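Local coordinates for protein CD180 antigen (Mus musculus, PDB 3T6Q) that may cooperate with MD-1 and TLR4 to mediate the innate immune response of B cells to bacterial lipopolysaccharide, at residues 536-540 with 564-568; 556-562 with 584-590; 549-555 with 578-584; 543-547 with 567-571. All coordinates share one frame; numbering follows the deposited sequence.

How the contacts relate
Contacts 1, 3 and 4 join the end of the leucine-rich repeat solenoid to its C-terminal cap, contact 2 ties the cap together from within, and each mixes buried with more open residues. Contacts 1 and 4 set the loop and short helix of the last repeat (LRR 19) against the same helix, 566-574, and share Tyr567 and Phe568; their middle is apolar, with a buried asparagine and water in one and an indole N-H in the other. Contacts 2 and 3 are parallel backbone pairings: 551-555 passes the strand pattern to the cap and ends in partly exposed charges, whereas 559-561 is fastened by a disulfide. Leu554, from contact 3, packs on Phe568, connecting strand and helix sides.

Contact 1: 536-540 with 564-568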
loop_
_atom_site.group_PDB
_atom_site.type_symbol
_atom_site.label_atom_id
_atom_site.label_comp_id
_atom_site.label_asym_id
_atom_site.label_seq_id
_atom_site.Cartn_x
_atom_site.Cartn_y
_atom_site.Cartn_z
ATOM N N SER A 536 25.483 -53.879 -6.348
ATOM C CA SER A 536 24.480 -54.590 -7.169
ATOM C C SER A 536 23.969 -55.825 -6.466
ATOM O O SER A 536 22.793 -55.927 -6.123
ATOM C CB SER A 536 25.027 -54.930 -8.573
ATOM O OG SER A 536 26.303 -55.587 -8.475
ATOM N N ILE A 537 24.885 -56.765 -6.256
ATOM C CA ILE A 537 24.607 -58.004 -5.552
ATOM C C ILE A 537 25.243 -57.945 -4.162
ATOM O O ILE A 537 26.394 -57.557 -4.061
ATOM C CB ILE A 537 25.221 -59.218 -6.345
ATOM C CG1 ILE A 537 24.452 -59.352 -7.659
ATOM C CG2 ILE A 537 25.146 -60.508 -5.509
ATOM C CD1 ILE A 537 24.743 -60.618 -8.453
ATOM N N ILE A 538 24.481 -58.349 -3.121
ATOM C CA ILE A 538 24.970 -58.442 -1.742
ATOM C C ILE A 538 24.809 -59.894 -1.300
ATOM O O ILE A 538 23.713 -60.338 -0.996
ATOM C CB ILE A 538 24.186 -57.476 -0.809
ATOM C CG1 ILE A 538 24.348 -56.042 -1.330
ATOM C CG2 ILE A 538 24.647 -57.562 0.663
ATOM C CD1 ILE A 538 23.375 -55.079 -0.664
ATOM N N LEU A 539 25.918 -60.610 -1.236
ATOM C CA LEU A 539 25.849 -62.053 -0.982
ATOM C C LEU A 539 25.468 -62.308 0.455
ATOM O O LEU A 539 25.651 -61.410 1.305
ATOM C CB LEU A 539 27.161 -62.734 -1.350
ATOM C CG LEU A 539 27.372 -62.817 -2.876
ATOM C CD1 LEU A 539 28.797 -63.235 -3.144
ATOM C CD2 LEU A 539 26.400 -63.780 -3.570
ATOM N N PRO A 540 24.927 -63.523 0.735
ATOM C CA PRO A 540 24.400 -63.848 2.061
ATOM C C PRO A 540 25.369 -63.583 3.189
ATOM O O PRO A 540 24.922 -63.139 4.237
ATOM C CB PRO A 540 24.082 -65.369 1.989
ATOM C CG PRO A 540 24.218 -65.762 0.553
ATOM C CD PRO A 540 24.593 -64.565 -0.272
ATOM N N SER A 564 20.177 -64.303 -8.626
ATOM C CA SER A 564 21.551 -64.208 -8.153
ATOM C C SER A 564 21.587 -63.359 -6.855
ATOM O O SER A 564 22.548 -63.429 -6.086
ATOM C CB SER A 564 22.482 -63.579 -9.210
ATOM O OG SER A 564 22.463 -64.291 -10.447
ATOM N N ASN A 565 20.551 -62.551 -6.650
ATOM C CA ASN A 565 20.476 -61.720 -5.438
ATOM C C ASN A 565 19.352 -62.097 -4.432
ATOM O O ASN A 565 19.016 -61.258 -3.569
ATOM C CB ASN A 565 20.372 -60.242 -5.850
ATOM C CG ASN A 565 21.030 -59.271 -4.834
ATOM O OD1 ASN A 565 21.842 -59.675 -3.983
ATOM N ND2 ASN A 565 20.698 -57.969 -4.949
ATOM N N ILE A 566 18.782 -63.320 -4.508
ATOM C CA ILE A 566 17.540 -63.609 -3.715
ATOM C C ILE A 566 17.706 -63.444 -2.230
ATOM O O ILE A 566 16.777 -62.977 -1.607
ATOM C CB ILE A 566 16.894 -65.042 -3.779
ATOM C CG1 ILE A 566 17.754 -66.049 -4.473
ATOM C CG2 ILE A 566 15.401 -64.975 -4.126
ATOM C CD1 ILE A 566 18.861 -66.505 -3.584
ATOM N N TYR A 567 18.851 -63.845 -1.675
ATOM C CA TYR A 567 19.095 -63.742 -0.220
ATOM C C TYR A 567 19.011 -62.299 0.286
ATOM O O TYR A 567 18.366 -62.020 1.313
ATOM C CB TYR A 567 20.402 -64.418 0.187
ATOM C CG TYR A 567 20.300 -65.918 0.020
ATOM C CD1 TYR A 567 19.407 -66.658 0.803
ATOM C CD2 TYR A 567 21.026 -66.579 -0.952
ATOM C CE1 TYR A 567 19.273 -68.025 0.638
ATOM C CE2 TYR A 567 20.907 -67.949 -1.125
ATOM C CZ TYR A 567 20.028 -68.664 -0.331
ATOM O OH TYR A 567 19.905 -70.027 -0.498
ATOM N N PHE A 568 19.605 -61.375 -0.459
ATOM C CA PHE A 568 19.426 -59.975 -0.130
ATOM C C PHE A 568 17.975 -59.507 -0.301
ATOM O O PHE A 568 17.462 -58.782 0.551
ATOM C CB PHE A 568 20.393 -59.060 -0.926
ATOM C CG PHE A 568 20.134 -57.595 -0.701
ATOM C CD1 PHE A 568 19.600 -56.803 -1.695
ATOM C CD2 PHE A 568 20.396 -57.027 0.548
ATOM C CE1 PHE A 568 19.337 -55.453 -1.471
ATOM C CE2 PHE A 568 20.134 -55.689 0.784
ATOM C CZ PHE A 568 19.605 -54.900 -0.221
HETATM O O HOH W 1 21.912 -61.913 -2.210
#
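Ile538 and Asn565 make the central polar link between the last leucine-rich repeat (LRR 19) and the first turn of the helix in the C-terminal cap (LRRCT), a good example of how a solenoid is closed by a flanking module. Among the hydrogen bonds, Ile538 N donates to Asn565 OD1 at 3.1 Å. The N-H points well at the oxygen, although the donor is tilted 32° from the carbonyl plane. Asn565 stands at the N-cap position, yet its side chain makes no capping bond; its amide faces the repeat loop instead, with ND2 held by Asp560 O, so both ends of the amide are fixed and its rotation is set.

A single water completes the polar set. It donates to Ile538 O at 2.7 Å and to Asn565 OD1, and accepts from Phe568 N at 2.9 Å. An amide of the opening helical turn thus finds its acceptor in solvent shared with the loop, and Asn565 OD1 receives two bonds.

The apolar contacts flank this group. Ile538 lays CD1 over one face of the Phe568 ring, 3.7 Å from the centroid and 15° off the normal, a CH-pi contact. Phe568 can offer that face because CG stands anti to the backbone N (chi1 174°), turning the ring back beneath the isoleucine; Leu543, Leu554 and Leu598 also touch Phe568. Towards the surface, Ile537 CD1 lies 3.8 Å from Ser564 CB, and at the other end of the loop Pro540 CG rests 3.6 Å from Tyr567 CD2.

Contact 2: 556-562 with 584-590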
loop_
_atom_site.group_PDB
_atom_site.type_symbol
_atom_site.label_atom_id
_atom_site.label_comp_id
_atom_site.label_asym_id
_atom_site.label_seq_id
_atom_site.Cartn_x
_atom_site.Cartn_y
_atom_site.Cartn_z
ATOM N N GLN A 556 19.888 -45.229 -4.960
ATOM C CA GLN A 556 20.712 -44.885 -6.110
ATOM C C GLN A 556 21.920 -45.825 -6.250
ATOM O O GLN A 556 23.033 -45.394 -6.552
ATOM C CB GLN A 556 21.107 -43.403 -6.052
ATOM C CG GLN A 556 19.920 -42.486 -6.385
ATOM C CD GLN A 556 20.224 -41.006 -6.228
ATOM O OE1 GLN A 556 19.963 -40.416 -5.180
ATOM N NE2 GLN A 556 20.767 -40.399 -7.271
ATOM N N ASN A 557 21.687 -47.105 -5.961
ATOM C CA ASN A 557 22.647 -48.148 -6.366
ATOM C C ASN A 557 22.108 -49.013 -7.512
ATOM O O ASN A 557 20.889 -49.185 -7.625
ATOM C CB ASN A 557 23.025 -49.006 -5.164
ATOM C CG ASN A 557 24.061 -48.329 -4.309
ATOM O OD1 ASN A 557 25.249 -48.423 -4.585
ATOM N ND2 ASN A 557 23.610 -47.593 -3.284
ATOM N N PRO A 558 23.001 -49.576 -8.351
ATOM C CA PRO A 558 22.562 -50.439 -9.494
ATOM C C PRO A 558 22.130 -51.833 -9.020
ATOM O O PRO A 558 22.718 -52.858 -9.384
ATOM C CB PRO A 558 23.805 -50.506 -10.356
ATOM C CG PRO A 558 24.936 -50.447 -9.345
ATOM C CD PRO A 558 24.470 -49.439 -8.312
ATOM N N LEU A 559 21.103 -51.867 -8.202
ATOM C CA LEU A 559 20.762 -53.066 -7.462
ATOM C C LEU A 559 20.235 -54.176 -8.354
ATOM O O LEU A 559 19.463 -53.932 -9.288
ATOM C CB LEU A 559 19.771 -52.748 -6.344
ATOM C CG LEU A 559 20.438 -52.036 -5.151
ATOM C CD1 LEU A 559 19.403 -51.329 -4.272
ATOM C CD2 LEU A 559 21.290 -53.003 -4.313
ATOM N N ASP A 560 20.647 -55.399 -8.011
ATOM C CA ASP A 560 20.306 -56.598 -8.760
ATOM C C ASP A 560 19.015 -57.231 -8.217
ATOM O O ASP A 560 18.933 -57.591 -7.032
ATOM C CB ASP A 560 21.512 -57.568 -8.695
ATOM C CG ASP A 560 21.314 -58.839 -9.514
ATOM O OD1 ASP A 560 20.451 -59.667 -9.139
ATOM O OD2 ASP A 560 22.054 -59.015 -10.505
ATOM N N CYS A 561 18.007 -57.335 -9.090
ATOM C CA CYS A 561 16.741 -58.000 -8.748
ATOM C C CYS A 561 16.518 -59.302 -9.553
ATOM O O CYS A 561 15.440 -59.531 -10.115
ATOM C CB CYS A 561 15.545 -57.050 -8.902
ATOM S SG CYS A 561 15.680 -55.593 -7.821
ATOM N N THR A 562 17.540 -60.156 -9.546
ATOM C CA THR A 562 17.507 -61.472 -10.150
ATOM C C THR A 562 17.657 -62.497 -9.039
ATOM O O THR A 562 17.896 -62.122 -7.896
ATOM C CB THR A 562 18.674 -61.633 -11.150
ATOM O OG1 THR A 562 19.898 -61.761 -10.422
ATOM C CG2 THR A 562 18.757 -60.447 -12.098
ATOM N N ASP A 584 13.521 -44.611 -3.094
ATOM C CA ASP A 584 14.529 -44.377 -4.128
ATOM C C ASP A 584 15.562 -45.508 -4.211
ATOM O O ASP A 584 16.670 -45.306 -4.703
ATOM C CB ASP A 584 15.187 -43.013 -3.927
ATOM C CG ASP A 584 14.158 -41.897 -3.806
ATOM O OD1 ASP A 584 14.019 -41.119 -4.764
ATOM O OD2 ASP A 584 13.477 -41.812 -2.769
ATOM N N THR A 585 15.176 -46.689 -3.725
ATOM C CA THR A 585 16.027 -47.887 -3.758
ATOM C C THR A 585 15.406 -48.853 -4.783
ATOM O O THR A 585 14.477 -49.583 -4.477
ATOM C CB THR A 585 16.153 -48.512 -2.362
ATOM O OG1 THR A 585 16.607 -47.493 -1.470
ATOM C CG2 THR A 585 17.185 -49.692 -2.351
ATOM N N LEU A 586 15.948 -48.805 -6.000
ATOM C CA LEU A 586 15.306 -49.355 -7.189
ATOM C C LEU A 586 16.227 -50.371 -7.850
ATOM O O LEU A 586 17.462 -50.281 -7.720
ATOM C CB LEU A 586 14.996 -48.230 -8.194
ATOM C CG LEU A 586 14.415 -46.895 -7.679
ATOM C CD1 LEU A 586 14.291 -45.839 -8.781
ATOM C CD2 LEU A 586 13.080 -47.116 -7.002
ATOM N N CYS A 587 15.610 -51.327 -8.543
ATOM C CA CYS A 587 16.296 -52.329 -9.331
ATOM C C CYS A 587 16.944 -51.664 -10.551
ATOM O O CYS A 587 16.396 -50.727 -11.136
ATOM C CB CYS A 587 15.300 -53.354 -9.829
ATOM S SG CYS A 587 14.314 -54.273 -8.624
ATOM N N GLU A 588 18.109 -52.164 -10.934
ATOM C CA GLU A 588 18.745 -51.757 -12.170
ATOM C C GLU A 588 18.679 -52.915 -13.191
ATOM O O GLU A 588 18.661 -52.688 -14.397
ATOM C CB GLU A 588 20.178 -51.317 -11.915
ATOM C CG GLU A 588 21.042 -51.062 -13.129
ATOM C CD GLU A 588 20.521 -49.939 -14.023
ATOM O OE1 GLU A 588 20.961 -49.847 -15.192
ATOM O OE2 GLU A 588 19.669 -49.162 -13.571
ATOM N N ASN A 589 18.670 -54.147 -12.708
ATOM C CA ASN A 589 18.489 -55.311 -13.575
ATOM C C ASN A 589 17.536 -56.282 -12.901
ATOM O O ASN A 589 17.509 -56.342 -11.666
ATOM C CB ASN A 589 19.843 -56.014 -13.866
ATOM C CG ASN A 589 20.697 -55.230 -14.833
ATOM O OD1 ASN A 589 20.474 -55.270 -16.038
ATOM N ND2 ASN A 589 21.665 -54.493 -14.313
ATOM N N PRO A 590 16.765 -57.063 -13.696
ATOM C CA PRO A 590 16.699 -57.108 -15.178
ATOM C C PRO A 590 16.042 -55.865 -15.785
ATOM O O PRO A 590 15.353 -55.136 -15.076
ATOM C CB PRO A 590 15.820 -58.348 -15.446
ATOM C CG PRO A 590 15.017 -58.562 -14.203
ATOM C CD PRO A 590 15.935 -58.114 -13.085
HETATM O O HOH W 2 18.495 -47.627 -6.576
HETATM O O HOH W 3 18.807 -48.734 -9.603
HETATM O O HOH W 4 22.641 -54.683 -11.438
#
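Glu588 N lies in the carbonyl plane of Leu559 and donates to its O in an almost straight bond (2.8 Å, 175°). The carboxylate of Asp560 is approached in two ways, Thr562 N reaching OD1 from above its plane in an Asx turn and Thr562 OG1 making a very short bond to the same oxygen. Cys561 N donates to Asn589 O at 2.8 Å, and with Asp560 bridged to Asn589 this gives a short, weakly bonded parallel pairing within the LRRCT cap. A disulfide crosses it covalently: Cys561 SG and Cys587 SG are 2.1 Å apart with chi3 -90°, and Leu569 of the cap helix touches Cys561. Two prolines pack along the pairing. Pro558 CB sits 4.0 Å from Glu588 CG, while Pro590, which follows a cis peptide, brings CD to 3.3 Å from Cys561 O and also meets Thr562 CG2. At the other end Gln556 N donates to Asp584 O at 3.2 Å. Between these bonds two waters fill in, one receiving Leu586 N and the other near Leu586 O, both at Asn557 O. Packing is tight where Leu559 CD1 presses on Thr585 CG2 at 3.4 Å.

Contact 3: 549-555 with 578-584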
loop_
_atom_site.group_PDB
_atom_site.type_symbol
_atom_site.label_atom_id
_atom_site.label_comp_id
_atom_site.label_asym_id
_atom_site.label_seq_id
_atom_site.Cartn_x
_atom_site.Cartn_y
_atom_site.Cartn_z
ATOM N N GLN A 549 23.130 -53.436 12.101
ATOM C CA GLN A 549 23.052 -51.967 12.087
ATOM C C GLN A 549 21.658 -51.424 12.331
ATOM O O GLN A 549 20.667 -52.162 12.214
ATOM C CB GLN A 549 23.622 -51.389 10.744
ATOM C CG GLN A 549 24.930 -52.032 10.285
ATOM C CD GLN A 549 25.973 -52.224 11.390
ATOM O OE1 GLN A 549 26.880 -53.048 11.260
ATOM N NE2 GLN A 549 25.874 -51.442 12.451
ATOM N N ARG A 550 21.565 -50.126 12.625
ATOM C CA ARG A 550 20.270 -49.513 12.870
ATOM C C ARG A 550 19.608 -48.961 11.596
ATOM O O ARG A 550 18.394 -49.089 11.407
ATOM C CB ARG A 550 20.416 -48.443 13.982
ATOM C CG ARG A 550 19.510 -47.208 13.920
ATOM C CD ARG A 550 18.041 -47.238 14.340
ATOM N NE ARG A 550 17.657 -48.149 15.396
ATOM C CZ ARG A 550 16.694 -47.949 16.313
ATOM N NH1 ARG A 550 15.976 -46.828 16.425
ATOM N NH2 ARG A 550 16.457 -48.916 17.161
ATOM N N THR A 551 20.392 -48.352 10.713
ATOM C CA THR A 551 19.819 -47.719 9.533
ATOM C C THR A 551 20.856 -47.797 8.411
ATOM O O THR A 551 22.031 -47.448 8.627
ATOM C CB THR A 551 19.486 -46.230 9.820
ATOM O OG1 THR A 551 18.483 -46.170 10.823
ATOM C CG2 THR A 551 18.918 -45.522 8.587
ATOM N N ILE A 552 20.415 -48.253 7.230
ATOM C CA ILE A 552 21.264 -48.344 6.050
ATOM C C ILE A 552 20.535 -47.639 4.913
ATOM O O ILE A 552 19.314 -47.843 4.732
ATOM C CB ILE A 552 21.478 -49.818 5.668
ATOM C CG1 ILE A 552 22.107 -50.580 6.823
ATOM C CG2 ILE A 552 22.353 -49.969 4.424
ATOM C CD1 ILE A 552 21.338 -51.828 7.110
ATOM N N ASN A 553 21.272 -46.826 4.162
ATOM C CA ASN A 553 20.755 -46.154 2.966
ATOM C C ASN A 553 21.455 -46.717 1.726
ATOM O O ASN A 553 22.662 -46.532 1.545
ATOM C CB ASN A 553 20.949 -44.627 3.051
ATOM C CG ASN A 553 20.128 -43.859 2.012
ATOM O OD1 ASN A 553 19.924 -44.330 0.888
ATOM N ND2 ASN A 553 19.693 -42.641 2.369
ATOM N N LEU A 554 20.680 -47.416 0.890
ATOM C CA LEU A 554 21.165 -48.007 -0.348
ATOM C C LEU A 554 20.520 -47.381 -1.579
ATOM O O LEU A 554 20.570 -47.953 -2.676
ATOM C CB LEU A 554 20.873 -49.517 -0.312
ATOM C CG LEU A 554 21.814 -50.328 0.559
ATOM C CD1 LEU A 554 21.142 -51.663 0.930
ATOM C CD2 LEU A 554 23.150 -50.507 -0.186
ATOM N N ARG A 555 19.906 -46.205 -1.424
ATOM C CA ARG A 555 19.316 -45.533 -2.583
ATOM C C ARG A 555 20.368 -45.275 -3.705
ATOM O O ARG A 555 21.586 -45.171 -3.437
ATOM C CB ARG A 555 18.648 -44.217 -2.125
ATOM C CG ARG A 555 19.627 -43.077 -1.943
ATOM C CD ARG A 555 18.879 -41.851 -1.438
ATOM N NE ARG A 555 18.164 -41.229 -2.531
ATOM C CZ ARG A 555 17.206 -40.316 -2.381
ATOM N NH1 ARG A 555 16.866 -39.898 -1.178
ATOM N NH2 ARG A 555 16.609 -39.807 -3.444
ATOM N N LYS A 578 15.100 -51.174 9.025
ATOM C CA LYS A 578 16.528 -50.798 9.007
ATOM C C LYS A 578 16.897 -49.986 7.750
ATOM O O LYS A 578 18.052 -49.649 7.556
ATOM C CB LYS A 578 17.440 -52.024 9.127
ATOM C CG LYS A 578 17.249 -52.850 10.383
ATOM C CD LYS A 578 18.259 -53.990 10.450
ATOM C CE LYS A 578 17.967 -54.821 11.673
ATOM N NZ LYS A 578 18.536 -54.121 12.868
ATOM N N LEU A 579 15.931 -49.652 6.906
ATOM C CA LEU A 579 16.269 -49.055 5.612
ATOM C C LEU A 579 15.747 -47.651 5.465
ATOM O O LEU A 579 14.591 -47.393 5.775
ATOM C CB LEU A 579 15.817 -49.954 4.427
ATOM C CG LEU A 579 16.569 -51.309 4.318
ATOM C CD1 LEU A 579 15.729 -52.356 3.612
ATOM C CD2 LEU A 579 17.911 -51.159 3.618
ATOM N N GLU A 580 16.600 -46.761 4.964
ATOM C CA GLU A 580 16.276 -45.357 4.738
ATOM C C GLU A 580 16.148 -45.063 3.229
ATOM O O GLU A 580 16.923 -45.596 2.436
ATOM C CB GLU A 580 17.418 -44.512 5.327
ATOM C CG GLU A 580 17.227 -43.013 5.192
ATOM C CD GLU A 580 18.384 -42.224 5.788
ATOM O OE1 GLU A 580 18.236 -41.738 6.920
ATOM O OE2 GLU A 580 19.452 -42.119 5.151
ATOM N N ASP A 581 15.205 -44.196 2.842
ATOM C CA ASP A 581 14.979 -43.856 1.426
ATOM C C ASP A 581 14.672 -45.117 0.560
ATOM O O ASP A 581 15.168 -45.223 -0.580
ATOM C CB ASP A 581 16.191 -43.083 0.856
ATOM C CG ASP A 581 16.337 -41.685 1.479
ATOM O OD1 ASP A 581 15.383 -41.260 2.136
ATOM O OD2 ASP A 581 17.385 -41.016 1.334
ATOM N N THR A 582 13.883 -46.055 1.101
ATOM C CA THR A 582 13.405 -47.212 0.307
ATOM C C THR A 582 12.645 -46.844 -0.982
ATOM O O THR A 582 12.713 -47.590 -1.937
ATOM C CB THR A 582 12.549 -48.199 1.109
ATOM O OG1 THR A 582 11.371 -47.537 1.574
ATOM C CG2 THR A 582 13.343 -48.742 2.269
ATOM N N GLU A 583 11.938 -45.704 -1.019
ATOM C CA GLU A 583 11.289 -45.243 -2.258
ATOM C C GLU A 583 12.248 -44.838 -3.412
ATOM O O GLU A 583 11.812 -44.726 -4.569
ATOM C CB GLU A 583 10.317 -44.089 -1.980
ATOM C CG GLU A 583 9.194 -44.408 -1.003
ATOM C CD GLU A 583 8.283 -43.212 -0.787
ATOM O OE1 GLU A 583 8.750 -42.068 -0.979
ATOM O OE2 GLU A 583 7.097 -43.408 -0.438
ATOM N N ASP A 584 13.521 -44.611 -3.094
ATOM C CA ASP A 584 14.529 -44.377 -4.128
ATOM C C ASP A 584 15.562 -45.508 -4.211
ATOM O O ASP A 584 16.670 -45.306 -4.703
ATOM C CB ASP A 584 15.187 -43.013 -3.927
ATOM C CG ASP A 584 14.158 -41.897 -3.806
ATOM O OD1 ASP A 584 14.019 -41.119 -4.764
ATOM O OD2 ASP A 584 13.477 -41.812 -2.769
HETATM O O HOH W 5 17.837 -47.875 1.110
#
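Arg555 runs along the turn at 581-584 and meets it at CB, CD and the guanidinium. Its CB lies 3.4 Å from Asp584 O. CG stands between the backbone N and the carbonyl carbon (chi1 81°), which carries the chain over Asp581, so that CD passes 3.3 Å from Asp581 OD2. NE and CZ lie beside Asp584 CB, which sits over one face of the guanidinium. At the tip NH1 donates to Asp581 OD2 at 2.8 Å, in the guanidinium plane but from above the carboxylate, in a salt bridge. NH2 pairs with Asp584 OD1 by charge alone, less certainly because Asp584 has a second conformer. This network lies where the cap's strand 579-580 follows strand 551-553 as the last rung of the parallel strands lining the concave side of the solenoid: Ile552 N donates to Lys578 O at 2.8 Å, and Glu580 N to Ile552 O at 2.9 Å. Asn553 forms an Asx turn, OD1 accepting from Arg555 N, while its ND2 is shared between Glu580 OE2 at 2.8 Å and Asp581 OD2, reached from the face opposite to Arg555. Tyr527 OH also bonds to Glu580 OE2. At the far end Lys578 NZ bonds to Gln549 O and Ser547 O.

Contact 4: 543-547 with 567-571; sequences LPILS and YFLEW
Leu543 is a bump driven into the notch between Phe568 and Trp571. Leu543 CD2 lies 3.7 Å from Phe568 CD2, at the ring edge and in its plane, and at the same time sits over the face of the five-membered ring of Trp571, 4.3 Å from the centroid, a CH-pi contact. The other branch turns to the backbone: CD1 sits 3.4 Å from Tyr567 O and touches the CB of that residue. CD2 thus fills the notch, while CD1 lies against the helix backbone.

The two helices run nearly parallel, 20° apart, with axes 11.4 Å distant at closest. At such a distance the side chains must span the gap, and between the last repeat (LRR 19) and the LRRCT cap helix Leu543 and the indole of Trp571 do so. Trp571 places CG anti to the backbone N (chi1 178°), so the ring lies lengthwise towards helix 543-547. Its benzene side lodges against the CB of Leu546, which packs tightly on CZ2 at 3.4 Å, while Leu546 CD1 covers the same face as Leu543. Ile552 of the neighbouring strand touches the ring as well.

At the edge of the indole the apolar fit gives way to a polar one. NE1 donates to Ser547 OG at 2.9 Å and 168°, with the oxygen in the ring plane, which pins the rotation of the indole against the last turn of the repeat helix.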
loop_
_atom_site.group_PDB
_atom_site.type_symbol
_atom_site.label_atom_id
_atom_site.label_comp_id
_atom_site.label_asym_id
_atom_site.label_seq_id
_atom_site.Cartn_x
_atom_site.Cartn_y
_atom_site.Cartn_z
ATOM N N LEU A 543 24.942 -60.272 4.895
ATOM C CA LEU A 543 23.642 -59.902 5.457
ATOM C C LEU A 543 23.663 -59.812 6.992
ATOM O O LEU A 543 22.992 -58.939 7.556
ATOM C CB LEU A 543 22.529 -60.838 4.962
ATOM C CG LEU A 543 22.366 -60.818 3.433
ATOM C CD1 LEU A 543 21.339 -61.904 3.030
ATOM C CD2 LEU A 543 21.910 -59.435 2.977
ATOM N N PRO A 544 24.440 -60.687 7.664
ATOM C CA PRO A 544 24.467 -60.499 9.117
ATOM C C PRO A 544 25.074 -59.147 9.503
ATOM O O PRO A 544 24.711 -58.583 10.552
ATOM C CB PRO A 544 25.326 -61.664 9.615
ATOM C CG PRO A 544 25.240 -62.697 8.539
ATOM C CD PRO A 544 25.147 -61.915 7.254
ATOM N N ILE A 545 25.980 -58.631 8.673
ATOM C CA ILE A 545 26.605 -57.340 8.975
ATOM C C ILE A 545 25.546 -56.243 8.889
ATOM O O ILE A 545 25.455 -55.406 9.782
ATOM C CB ILE A 545 27.824 -57.031 8.081
ATOM C CG1 ILE A 545 28.914 -58.086 8.345
ATOM C CG2 ILE A 545 28.332 -55.590 8.339
ATOM C CD1 ILE A 545 29.997 -58.155 7.295
ATOM N N LEU A 546 24.766 -56.241 7.806
ATOM C CA LEU A 546 23.602 -55.358 7.665
ATOM C C LEU A 546 22.575 -55.460 8.815
ATOM O O LEU A 546 22.081 -54.431 9.284
ATOM C CB LEU A 546 22.923 -55.631 6.326
ATOM C CG LEU A 546 23.809 -55.253 5.124
ATOM C CD1 LEU A 546 22.998 -55.366 3.846
ATOM C CD2 LEU A 546 24.326 -53.820 5.280
ATOM N N SER A 547 22.273 -56.693 9.251
ATOM C CA SER A 547 21.312 -56.925 10.341
ATOM C C SER A 547 21.719 -56.274 11.657
ATOM O O SER A 547 20.855 -55.832 12.404
ATOM C CB SER A 547 21.131 -58.436 10.569
ATOM O OG SER A 547 20.325 -58.955 9.532
ATOM N N TYR A 567 18.851 -63.845 -1.675
ATOM C CA TYR A 567 19.095 -63.742 -0.220
ATOM C C TYR A 567 19.011 -62.299 0.286
ATOM O O TYR A 567 18.366 -62.020 1.313
ATOM C CB TYR A 567 20.402 -64.418 0.187
ATOM C CG TYR A 567 20.300 -65.918 0.020
ATOM C CD1 TYR A 567 19.407 -66.658 0.803
ATOM C CD2 TYR A 567 21.026 -66.579 -0.952
ATOM C CE1 TYR A 567 19.273 -68.025 0.638
ATOM C CE2 TYR A 567 20.907 -67.949 -1.125
ATOM C CZ TYR A 567 20.028 -68.664 -0.331
ATOM O OH TYR A 567 19.905 -70.027 -0.498
ATOM N N PHE A 568 19.605 -61.375 -0.459
ATOM C CA PHE A 568 19.426 -59.975 -0.130
ATOM C C PHE A 568 17.975 -59.507 -0.301
ATOM O O PHE A 568 17.462 -58.782 0.551
ATOM C CB PHE A 568 20.393 -59.060 -0.926
ATOM C CG PHE A 568 20.134 -57.595 -0.701
ATOM C CD1 PHE A 568 19.600 -56.803 -1.695
ATOM C CD2 PHE A 568 20.396 -57.027 0.548
ATOM C CE1 PHE A 568 19.337 -55.453 -1.471
ATOM C CE2 PHE A 568 20.134 -55.689 0.784
ATOM C CZ PHE A 568 19.605 -54.900 -0.221
ATOM N N LEU A 569 17.335 -59.867 -1.420
ATOM C CA LEU A 569 15.951 -59.477 -1.693
ATOM C C LEU A 569 14.967 -59.902 -0.586
ATOM O O LEU A 569 14.117 -59.115 -0.172
ATOM C CB LEU A 569 15.487 -59.997 -3.064
ATOM C CG LEU A 569 16.247 -59.421 -4.265
ATOM C CD1 LEU A 569 15.943 -60.197 -5.549
ATOM C CD2 LEU A 569 15.956 -57.931 -4.427
ATOM N N GLU A 570 15.107 -61.133 -0.118
ATOM C CA GLU A 570 14.321 -61.658 1.017
ATOM C C GLU A 570 14.611 -60.863 2.320
ATOM O O GLU A 570 13.687 -60.442 3.033
ATOM C CB GLU A 570 14.624 -63.149 1.205
ATOM C CG GLU A 570 13.881 -64.022 0.173
ATOM C CD GLU A 570 14.288 -65.503 0.168
ATOM O OE1 GLU A 570 14.950 -65.973 1.114
ATOM O OE2 GLU A 570 13.943 -66.211 -0.804
ATOM N N TRP A 571 15.897 -60.638 2.585
ATOM C CA TRP A 571 16.354 -59.844 3.725
ATOM C C TRP A 571 15.741 -58.476 3.684
ATOM O O TRP A 571 15.289 -57.966 4.732
ATOM C CB TRP A 571 17.889 -59.771 3.756
ATOM C CG TRP A 571 18.460 -58.934 4.878
ATOM C CD1 TRP A 571 18.943 -59.382 6.095
ATOM C CD2 TRP A 571 18.634 -57.471 4.910
ATOM N NE1 TRP A 571 19.378 -58.336 6.859
ATOM C CE2 TRP A 571 19.204 -57.160 6.218
ATOM C CE3 TRP A 571 18.345 -56.434 4.042
ATOM C CZ2 TRP A 571 19.506 -55.854 6.605
ATOM C CZ3 TRP A 571 18.640 -55.109 4.448
ATOM C CH2 TRP A 571 19.203 -54.838 5.705
#